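Local coordinates for protein aldose 1-epimerase (Caenorhabditis elegans, PDB 1LUR) that probably catalyses the interconversion of the alpha and beta anomers of aldose sugars, as a homologue of the galactose mutarotase GalM, at residues Leu169-Val183 with Lys295-His307. Sequence-based numbering, arbitrary orientation.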
ATOM      1  N   LEU A 169       0.360   1.845  -8.981  1.00 21.14           N
ATOM      2  CA  LEU A 169      -0.496   1.640  -7.824  1.00 20.40           C
ATOM      3  C   LEU A 169       0.181   1.006  -6.621  1.00 20.95           C
ATOM      4  O   LEU A 169       1.353   0.633  -6.661  1.00 20.60           O
ATOM      5  CB  LEU A 169      -1.665   0.733  -8.220  1.00 20.28           C
ATOM      6  CG  LEU A 169      -2.317   0.953  -9.588  1.00 22.78           C
ATOM      7  CD1 LEU A 169      -3.280  -0.195  -9.884  1.00 23.54           C
ATOM      8  CD2 LEU A 169      -3.047   2.291  -9.600  1.00 24.38           C
ATOM      9  N   THR A 170      -0.602   0.892  -5.555  1.00 22.03           N
ATOM     10  CA  THR A 170      -0.178   0.284  -4.299  1.00 23.34           C
ATOM     11  C   THR A 170      -1.399   0.092  -3.415  1.00 23.69           C
ATOM     12  O   THR A 170      -2.501   0.522  -3.766  1.00 23.24           O
ATOM     13  CB  THR A 170       0.873   1.100  -3.506  1.00 22.59           C
ATOM     14  OG1 THR A 170       1.493   0.227  -2.545  1.00 24.41           O
ATOM     15  CG2 THR A 170       0.231   2.264  -2.740  1.00 22.20           C
ATOM     16  N   ASN A 171      -1.199  -0.601  -2.296  1.00 24.30           N
ATOM     17  CA  ASN A 171      -2.261  -0.865  -1.325  1.00 25.68           C
ATOM     18  C   ASN A 171      -1.780  -0.136  -0.078  1.00 25.55           C
ATOM     19  O   ASN A 171      -0.643  -0.322   0.357  1.00 26.98           O
ATOM     20  CB  ASN A 171      -2.408  -2.358  -1.046  1.00 26.55           C
ATOM     21  CG  ASN A 171      -3.379  -2.633   0.078  1.00 27.43           C
ATOM     22  OD1 ASN A 171      -2.999  -2.643   1.247  1.00 27.88           O
ATOM     23  ND2 ASN A 171      -4.648  -2.818  -0.266  1.00 27.63           N
ATOM     24  N   HIS A 172      -2.643   0.684   0.505  1.00 27.37           N
ATOM     25  CA  HIS A 172      -2.257   1.441   1.686  1.00 27.99           C
ATOM     26  C   HIS A 172      -2.740   0.940   3.045  1.00 29.46           C
ATOM     27  O   HIS A 172      -3.119   1.740   3.903  1.00 29.19           O
ATOM     28  CB  HIS A 172      -2.691   2.899   1.493  1.00 30.02           C
ATOM     29  CG  HIS A 172      -1.770   3.893   2.132  1.00 31.62           C
ATOM     30  ND1 HIS A 172      -1.571   3.961   3.496  1.00 31.05           N
ATOM     31  CD2 HIS A 172      -0.983   4.853   1.589  1.00 33.16           C
ATOM     32  CE1 HIS A 172      -0.699   4.918   3.764  1.00 34.12           C
ATOM     33  NE2 HIS A 172      -0.327   5.476   2.626  1.00 34.05           N
ATOM     34  N   ALA A 173      -2.718  -0.370   3.259  1.00 28.88           N
ATOM     35  CA  ALA A 173      -3.165  -0.912   4.541  1.00 29.53           C
ATOM     36  C   ALA A 173      -2.119  -0.664   5.627  1.00 30.27           C
ATOM     37  O   ALA A 173      -0.923  -0.831   5.398  1.00 30.39           O
ATOM     38  CB  ALA A 173      -3.435  -2.407   4.411  1.00 29.78           C
ATOM     39  N   TYR A 174      -2.583  -0.242   6.800  1.00 31.98           N
ATOM     40  CA  TYR A 174      -1.716   0.031   7.946  1.00 32.21           C
ATOM     41  C   TYR A 174      -1.760  -1.242   8.790  1.00 31.14           C
ATOM     42  O   TYR A 174      -2.837  -1.656   9.223  1.00 30.83           O
ATOM     43  CB  TYR A 174      -2.255   1.196   8.780  1.00 34.78           C
ATOM     44  CG  TYR A 174      -2.094   2.579   8.178  1.00 37.31           C
ATOM     45  CD1 TYR A 174      -2.819   2.971   7.049  1.00 38.26           C
ATOM     46  CD2 TYR A 174      -1.261   3.521   8.782  1.00 38.78           C
ATOM     47  CE1 TYR A 174      -2.719   4.273   6.545  1.00 39.01           C
ATOM     48  CE2 TYR A 174      -1.154   4.818   8.287  1.00 39.37           C
ATOM     49  CZ  TYR A 174      -1.883   5.190   7.173  1.00 39.52           C
ATOM     50  OH  TYR A 174      -1.769   6.479   6.697  1.00 41.36           O
ATOM     51  N   TRP A 175      -0.602  -1.847   9.037  1.00 31.36           N
ATOM     52  CA  TRP A 175      -0.548  -3.074   9.822  1.00 32.50           C
ATOM     53  C   TRP A 175      -0.102  -2.975  11.278  1.00 34.19           C
ATOM     54  O   TRP A 175       0.819  -2.238  11.622  1.00 35.37           O
ATOM     55  CB  TRP A 175       0.334  -4.100   9.108  1.00 31.98           C
ATOM     56  CG  TRP A 175      -0.078  -4.366   7.698  1.00 33.29           C
ATOM     57  CD1 TRP A 175       0.299  -3.665   6.587  1.00 32.96           C
ATOM     58  CD2 TRP A 175      -0.968  -5.393   7.240  1.00 32.03           C
ATOM     59  NE1 TRP A 175      -0.299  -4.192   5.467  1.00 32.27           N
ATOM     60  CE2 TRP A 175      -1.083  -5.253   5.839  1.00 33.03           C
ATOM     61  CE3 TRP A 175      -1.683  -6.417   7.878  1.00 31.74           C
ATOM     62  CZ2 TRP A 175      -1.883  -6.101   5.063  1.00 31.51           C
ATOM     63  CZ3 TRP A 175      -2.477  -7.259   7.106  1.00 31.04           C
ATOM     64  CH2 TRP A 175      -2.569  -7.093   5.715  1.00 31.68           C
ATOM     65  N   ASN A 176      -0.781  -3.750  12.118  1.00 37.01           N
ATOM     66  CA  ASN A 176      -0.537  -3.837  13.555  1.00 39.50           C
ATOM     67  C   ASN A 176      -1.028  -5.248  13.863  1.00 39.97           C
ATOM     68  O   ASN A 176      -2.226  -5.522  13.808  1.00 39.50           O
ATOM     69  CB  ASN A 176      -1.368  -2.803  14.320  1.00 42.05           C
ATOM     70  CG  ASN A 176      -1.151  -2.880  15.818  1.00 45.72           C
ATOM     71  OD1 ASN A 176      -1.384  -3.921  16.437  1.00 47.07           O
ATOM     72  ND2 ASN A 176      -0.697  -1.782  16.410  1.00 47.27           N
ATOM     73  N   LEU A 177      -0.096  -6.138  14.179  1.00 42.19           N
ATOM     74  CA  LEU A 177      -0.419  -7.528  14.477  1.00 43.29           C
ATOM     75  C   LEU A 177      -0.845  -7.940  15.888  1.00 44.98           C
ATOM     76  O   LEU A 177      -1.289  -9.072  16.077  1.00 45.34           O
ATOM     77  CB  LEU A 177       0.762  -8.401  14.044  1.00 41.90           C
ATOM     78  CG  LEU A 177       1.403  -8.016  12.703  1.00 42.02           C
ATOM     79  CD1 LEU A 177       2.557  -8.962  12.389  1.00 42.87           C
ATOM     80  CD2 LEU A 177       0.358  -8.062  11.599  1.00 41.29           C
ATOM     81  N   ASP A 178      -0.731  -7.057  16.879  1.00 46.42           N
ATOM     82  CA  ASP A 178      -1.128  -7.447  18.237  1.00 47.79           C
ATOM     83  C   ASP A 178      -1.996  -6.464  19.013  1.00 49.06           C
ATOM     84  O   ASP A 178      -2.347  -6.721  20.167  1.00 50.47           O
ATOM     85  CB  ASP A 178       0.113  -7.776  19.072  1.00 46.38           C
ATOM     86  CG  ASP A 178       1.093  -6.622  19.141  1.00 45.82           C
ATOM     87  OD1 ASP A 178       0.646  -5.472  19.325  1.00 46.69           O
ATOM     88  OD2 ASP A 178       2.311  -6.865  19.022  1.00 44.57           O
ATOM     89  N   GLY A 179      -2.334  -5.340  18.397  1.00 49.45           N
ATOM     90  CA  GLY A 179      -3.161  -4.362  19.076  1.00 50.09           C
ATOM     91  C   GLY A 179      -2.414  -3.384  19.960  1.00 50.46           C
ATOM     92  O   GLY A 179      -3.032  -2.505  20.561  1.00 50.29           O
ATOM     93  N   SER A 180      -1.095  -3.522  20.050  1.00 51.66           N
ATOM     94  CA  SER A 180      -0.301  -2.619  20.880  1.00 53.19           C
ATOM     95  C   SER A 180      -0.537  -1.171  20.462  1.00 54.10           C
ATOM     96  O   SER A 180      -0.924  -0.901  19.325  1.00 54.53           O
ATOM     97  CB  SER A 180       1.193  -2.942  20.755  1.00 53.12           C
ATOM     98  OG  SER A 180       1.510  -4.187  21.359  1.00 53.75           O
ATOM     99  N   ASP A 181      -0.305  -0.240  21.381  1.00 54.81           N
ATOM    100  CA  ASP A 181      -0.499   1.173  21.083  1.00 55.04           C
ATOM    101  C   ASP A 181       0.413   1.608  19.940  1.00 54.05           C
ATOM    102  O   ASP A 181       0.099   2.545  19.206  1.00 53.31           O
ATOM    103  CB  ASP A 181      -0.214   2.018  22.325  1.00 57.83           C
ATOM    104  CG  ASP A 181      -1.242   1.814  23.414  1.00 60.01           C
ATOM    105  OD1 ASP A 181      -1.358   0.676  23.919  1.00 62.68           O
ATOM    106  OD2 ASP A 181      -1.938   2.791  23.765  1.00 62.21           O
ATOM    107  N   THR A 182       1.543   0.923  19.799  1.00 53.05           N
ATOM    108  CA  THR A 182       2.504   1.228  18.748  1.00 53.27           C
ATOM    109  C   THR A 182       3.167  -0.066  18.270  1.00 53.01           C
ATOM    110  O   THR A 182       3.028  -1.114  18.906  1.00 53.63           O
ATOM    111  CB  THR A 182       3.599   2.193  19.252  1.00 53.65           C
ATOM    112  OG1 THR A 182       4.438   1.520  20.196  1.00 54.21           O
ATOM    113  CG2 THR A 182       2.970   3.409  19.923  1.00 53.72           C
ATOM    114  N   VAL A 183       3.882   0.010  17.150  1.00 51.50           N
ATOM    115  CA  VAL A 183       4.563  -1.155  16.591  1.00 49.46           C
ATOM    116  C   VAL A 183       6.070  -1.075  16.802  1.00 48.77           C
ATOM    117  O   VAL A 183       6.838  -1.724  16.095  1.00 48.15           O
ATOM    118  CB  VAL A 183       4.286  -1.301  15.067  1.00 49.50           C
ATOM    119  CG1 VAL A 183       2.804  -1.557  14.824  1.00 48.05           C
ATOM    120  CG2 VAL A 183       4.737  -0.046  14.331  1.00 48.43           C
ATOM    121  N   LYS A 295      -2.666   6.715  17.443  1.00 58.79           N
ATOM    122  CA  LYS A 295      -1.701   7.779  17.684  1.00 58.80           C
ATOM    123  C   LYS A 295      -0.400   7.502  16.937  1.00 58.10           C
ATOM    124  O   LYS A 295      -0.293   6.517  16.207  1.00 58.25           O
ATOM    125  CB  LYS A 295      -1.443   7.897  19.190  1.00 60.28           C
ATOM    126  CG  LYS A 295      -1.263   9.322  19.706  1.00 62.40           C
ATOM    127  CD  LYS A 295      -1.426   9.364  21.229  1.00 63.64           C
ATOM    128  CE  LYS A 295      -1.357  10.782  21.791  1.00 64.52           C
ATOM    129  NZ  LYS A 295       0.016  11.361  21.743  1.00 65.10           N
ATOM    130  N   ALA A 296       0.587   8.372  17.122  1.00 56.90           N
ATOM    131  CA  ALA A 296       1.880   8.222  16.461  1.00 55.93           C
ATOM    132  C   ALA A 296       2.447   6.804  16.527  1.00 55.46           C
ATOM    133  O   ALA A 296       2.359   6.130  17.555  1.00 55.21           O
ATOM    134  CB  ALA A 296       2.881   9.209  17.050  1.00 56.81           C
ATOM    135  N   ASN A 297       3.030   6.370  15.413  1.00 53.78           N
ATOM    136  CA  ASN A 297       3.629   5.046  15.289  1.00 52.61           C
ATOM    137  C   ASN A 297       2.705   3.886  15.671  1.00 51.11           C
ATOM    138  O   ASN A 297       3.175   2.824  16.085  1.00 50.93           O
ATOM    139  CB  ASN A 297       4.920   4.971  16.118  1.00 53.41           C
ATOM    140  CG  ASN A 297       5.947   6.017  15.702  1.00 54.15           C
ATOM    141  OD1 ASN A 297       6.238   6.182  14.517  1.00 54.76           O
ATOM    142  ND2 ASN A 297       6.507   6.720  16.678  1.00 53.96           N
ATOM    143  N   LYS A 298       1.398   4.083  15.520  1.00 49.12           N
ATOM    144  CA  LYS A 298       0.424   3.047  15.847  1.00 48.12           C
ATOM    145  C   LYS A 298       0.593   1.796  14.986  1.00 47.79           C
ATOM    146  O   LYS A 298       0.612   0.674  15.495  1.00 47.53           O
ATOM    147  CB  LYS A 298      -1.000   3.584  15.674  1.00 48.06           C
ATOM    148  CG  LYS A 298      -2.085   2.509  15.644  1.00 49.17           C
ATOM    149  CD  LYS A 298      -2.110   1.674  16.919  1.00 50.77           C
ATOM    150  CE  LYS A 298      -3.220   0.628  16.877  1.00 50.97           C
ATOM    151  NZ  LYS A 298      -3.263  -0.197  18.124  1.00 52.84           N
ATOM    152  N   ALA A 299       0.707   1.985  13.676  1.00 46.35           N
ATOM    153  CA  ALA A 299       0.871   0.850  12.780  1.00 45.08           C
ATOM    154  C   ALA A 299       1.981   1.057  11.766  1.00 43.56           C
ATOM    155  O   ALA A 299       2.697   2.062  11.787  1.00 44.31           O
ATOM    156  CB  ALA A 299      -0.443   0.561  12.058  1.00 45.19           C
ATOM    157  N   LEU A 300       2.127   0.080  10.883  1.00 41.42           N
ATOM    158  CA  LEU A 300       3.142   0.134   9.850  1.00 38.55           C
ATOM    159  C   LEU A 300       2.470  -0.009   8.494  1.00 37.84           C
ATOM    160  O   LEU A 300       1.941  -1.074   8.167  1.00 34.84           O
ATOM    161  CB  LEU A 300       4.158  -0.993  10.029  1.00 38.25           C
ATOM    162  CG  LEU A 300       5.253  -1.062   8.959  1.00 37.98           C
ATOM    163  CD1 LEU A 300       6.164   0.148   9.087  1.00 39.59           C
ATOM    164  CD2 LEU A 300       6.056  -2.342   9.113  1.00 40.36           C
ATOM    165  N   ALA A 301       2.470   1.072   7.720  1.00 35.86           N
ATOM    166  CA  ALA A 301       1.864   1.040   6.398  1.00 34.84           C
ATOM    167  C   ALA A 301       2.874   0.336   5.510  1.00 31.75           C
ATOM    168  O   ALA A 301       4.041   0.714   5.466  1.00 31.82           O
ATOM    169  CB  ALA A 301       1.603   2.453   5.893  1.00 33.99           C
ATOM    170  N   ILE A 302       2.427  -0.709   4.827  1.00 30.14           N
ATOM    171  CA  ILE A 302       3.293  -1.470   3.941  1.00 29.38           C
ATOM    172  C   ILE A 302       2.701  -1.291   2.550  1.00 28.62           C
ATOM    173  O   ILE A 302       1.608  -1.784   2.262  1.00 27.36           O
ATOM    174  CB  ILE A 302       3.321  -2.958   4.352  1.00 29.57           C
ATOM    175  CG1 ILE A 302       3.842  -3.076   5.790  1.00 33.47           C
ATOM    176  CG2 ILE A 302       4.208  -3.740   3.408  1.00 28.10           C
ATOM    177  CD1 ILE A 302       3.962  -4.509   6.309  1.00 31.12           C
ATOM    178  N   GLU A 303       3.430  -0.579   1.698  1.00 27.63           N
ATOM    179  CA  GLU A 303       2.977  -0.309   0.339  1.00 28.47           C
ATOM    180  C   GLU A 303       3.898  -0.757  -0.787  1.00 27.01           C
ATOM    181  O   GLU A 303       4.820  -0.031  -1.170  1.00 26.37           O
ATOM    182  CB  GLU A 303       2.720   1.198   0.206  1.00 29.95           C
ATOM    183  CG  GLU A 303       2.327   1.855   1.525  1.00 34.03           C
ATOM    184  CD  GLU A 303       2.267   3.376   1.470  1.00 37.70           C
ATOM    185  OE1 GLU A 303       2.406   4.007   2.537  1.00 39.24           O
ATOM    186  OE2 GLU A 303       2.072   3.944   0.378  1.00 40.76           O
ATOM    187  N   PRO A 304       3.673  -1.971  -1.321  1.00 24.58           N
ATOM    188  CA  PRO A 304       4.490  -2.490  -2.423  1.00 24.66           C
ATOM    189  C   PRO A 304       4.143  -1.580  -3.597  1.00 25.10           C
ATOM    190  O   PRO A 304       2.968  -1.391  -3.892  1.00 24.54           O
ATOM    191  CB  PRO A 304       3.957  -3.904  -2.608  1.00 25.43           C
ATOM    192  CG  PRO A 304       3.569  -4.292  -1.202  1.00 26.80           C
ATOM    193  CD  PRO A 304       2.864  -3.044  -0.715  1.00 25.94           C
ATOM    194  N   GLN A 305       5.142  -1.029  -4.270  1.00 24.18           N
ATOM    195  CA  GLN A 305       4.861  -0.126  -5.393  1.00 24.06           C
ATOM    196  C   GLN A 305       6.126   0.124  -6.196  1.00 25.22           C
ATOM    197  O   GLN A 305       7.178  -0.448  -5.906  1.00 26.71           O
ATOM    198  CB  GLN A 305       4.421   1.226  -4.814  1.00 23.28           C
ATOM    199  CG  GLN A 305       5.547   1.833  -3.953  1.00 25.91           C
ATOM    200  CD  GLN A 305       5.269   3.230  -3.413  1.00 26.57           C
ATOM    201  OE1 GLN A 305       4.349   3.436  -2.624  1.00 27.69           O
ATOM    202  NE2 GLN A 305       6.086   4.197  -3.828  1.00 26.57           N
ATOM    203  N   PHE A 306       6.013   0.992  -7.198  1.00 24.54           N
ATOM    204  CA  PHE A 306       7.152   1.346  -8.031  1.00 23.50           C
ATOM    205  C   PHE A 306       7.740   2.520  -7.261  1.00 23.06           C
ATOM    206  O   PHE A 306       7.050   3.127  -6.431  1.00 22.70           O
ATOM    207  CB  PHE A 306       6.727   1.839  -9.422  1.00 19.76           C
ATOM    208  CG  PHE A 306       6.331   0.748 -10.363  1.00 22.83           C
ATOM    209  CD1 PHE A 306       4.994   0.428 -10.558  1.00 23.02           C
ATOM    210  CD2 PHE A 306       7.303   0.035 -11.064  1.00 24.15           C
ATOM    211  CE1 PHE A 306       4.626  -0.588 -11.445  1.00 23.72           C
ATOM    212  CE2 PHE A 306       6.950  -0.978 -11.949  1.00 27.08           C
ATOM    213  CZ  PHE A 306       5.612  -1.293 -12.143  1.00 26.47           C
ATOM    214  N   HIS A 307       8.997   2.855  -7.532  1.00 23.58           N
ATOM    215  CA  HIS A 307       9.638   3.968  -6.840  1.00 26.21           C
ATOM    216  C   HIS A 307       8.766   5.211  -6.802  1.00 25.45           C
ATOM    217  O   HIS A 307       8.134   5.569  -7.799  1.00 24.49           O
ATOM    218  CB  HIS A 307      10.948   4.357  -7.529  1.00 25.86           C
ATOM    219  CG  HIS A 307      11.953   3.250  -7.594  1.00 28.96           C
ATOM    220  ND1 HIS A 307      11.698   2.047  -8.214  1.00 28.76           N
ATOM    221  CD2 HIS A 307      13.228   3.180  -7.142  1.00 28.55           C
ATOM    222  CE1 HIS A 307      12.774   1.283  -8.146  1.00 30.97           C
ATOM    223  NE2 HIS A 307      13.717   1.947  -7.500  1.00 29.30           N
TER
HETATM  224  O   HOH W   1       3.377   1.822  -7.894  1.00 23.35           O
HETATM  225  O   HOH W   2      -0.405  -3.385   2.183  1.00 33.50           O
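Ser180 O is gripped by two donors that reach it from opposite faces of its carbonyl plane: Lys298 NZ at 2.7 Å and Asn176 ND2 at 3.1 Å. Lys298 gets there by a bend at chi2 (59°), its CD 3.3 Å from Asp181 O, and NZ also forms a salt bridge with Glu292. Asn176, whose CG stands anti to the backbone N (chi1 179°), crosses the lysine at about a right angle; its ND2 gives a second bond, to Lys298 O (2.9 Å), nearly in the amide plane, while OD1 takes the N-H of Gly179 in an Asx motif. An alanine in place of Asn176 would probably leave Lys298 O without this donor, Ser180 O with the lysine alone of the two, and the N-H of Gly179 without its acceptor. Val183 N donates to Asn297 O (3.1 Å), tying the far end of the loop to the 295-298 turn.

Strands 170-175 and 300-305 are neighbours in a seven-stranded antiparallel sheet of the galactose mutarotase beta-sandwich, Trp175 and Leu300 exchanging two backbone N-H to O bonds of 2.8 Å. Ala301 CB sits over the centre of the Tyr174 ring, a CH-pi contact, and Tyr174 OH bonds to Ala64 O. Toward Asn171 the pairing loosens: Ile302 N to Ala173 O is a weak bond, and a water donates to both Asn171 OD1 and Ile302 O. Thr170 OG1 donates to Pro304 O (2.6 Å) from above the carbonyl plane. Glu303 CD lies over one face of the His172 imidazole, offset toward its rim, the carboxylate and ring planes 43° apart. Side-chain donors thus satisfy carbonyls at the loop end and a water serves near Asn171, while Glu303 meets His172 over a ring face and not through a hydrogen bond.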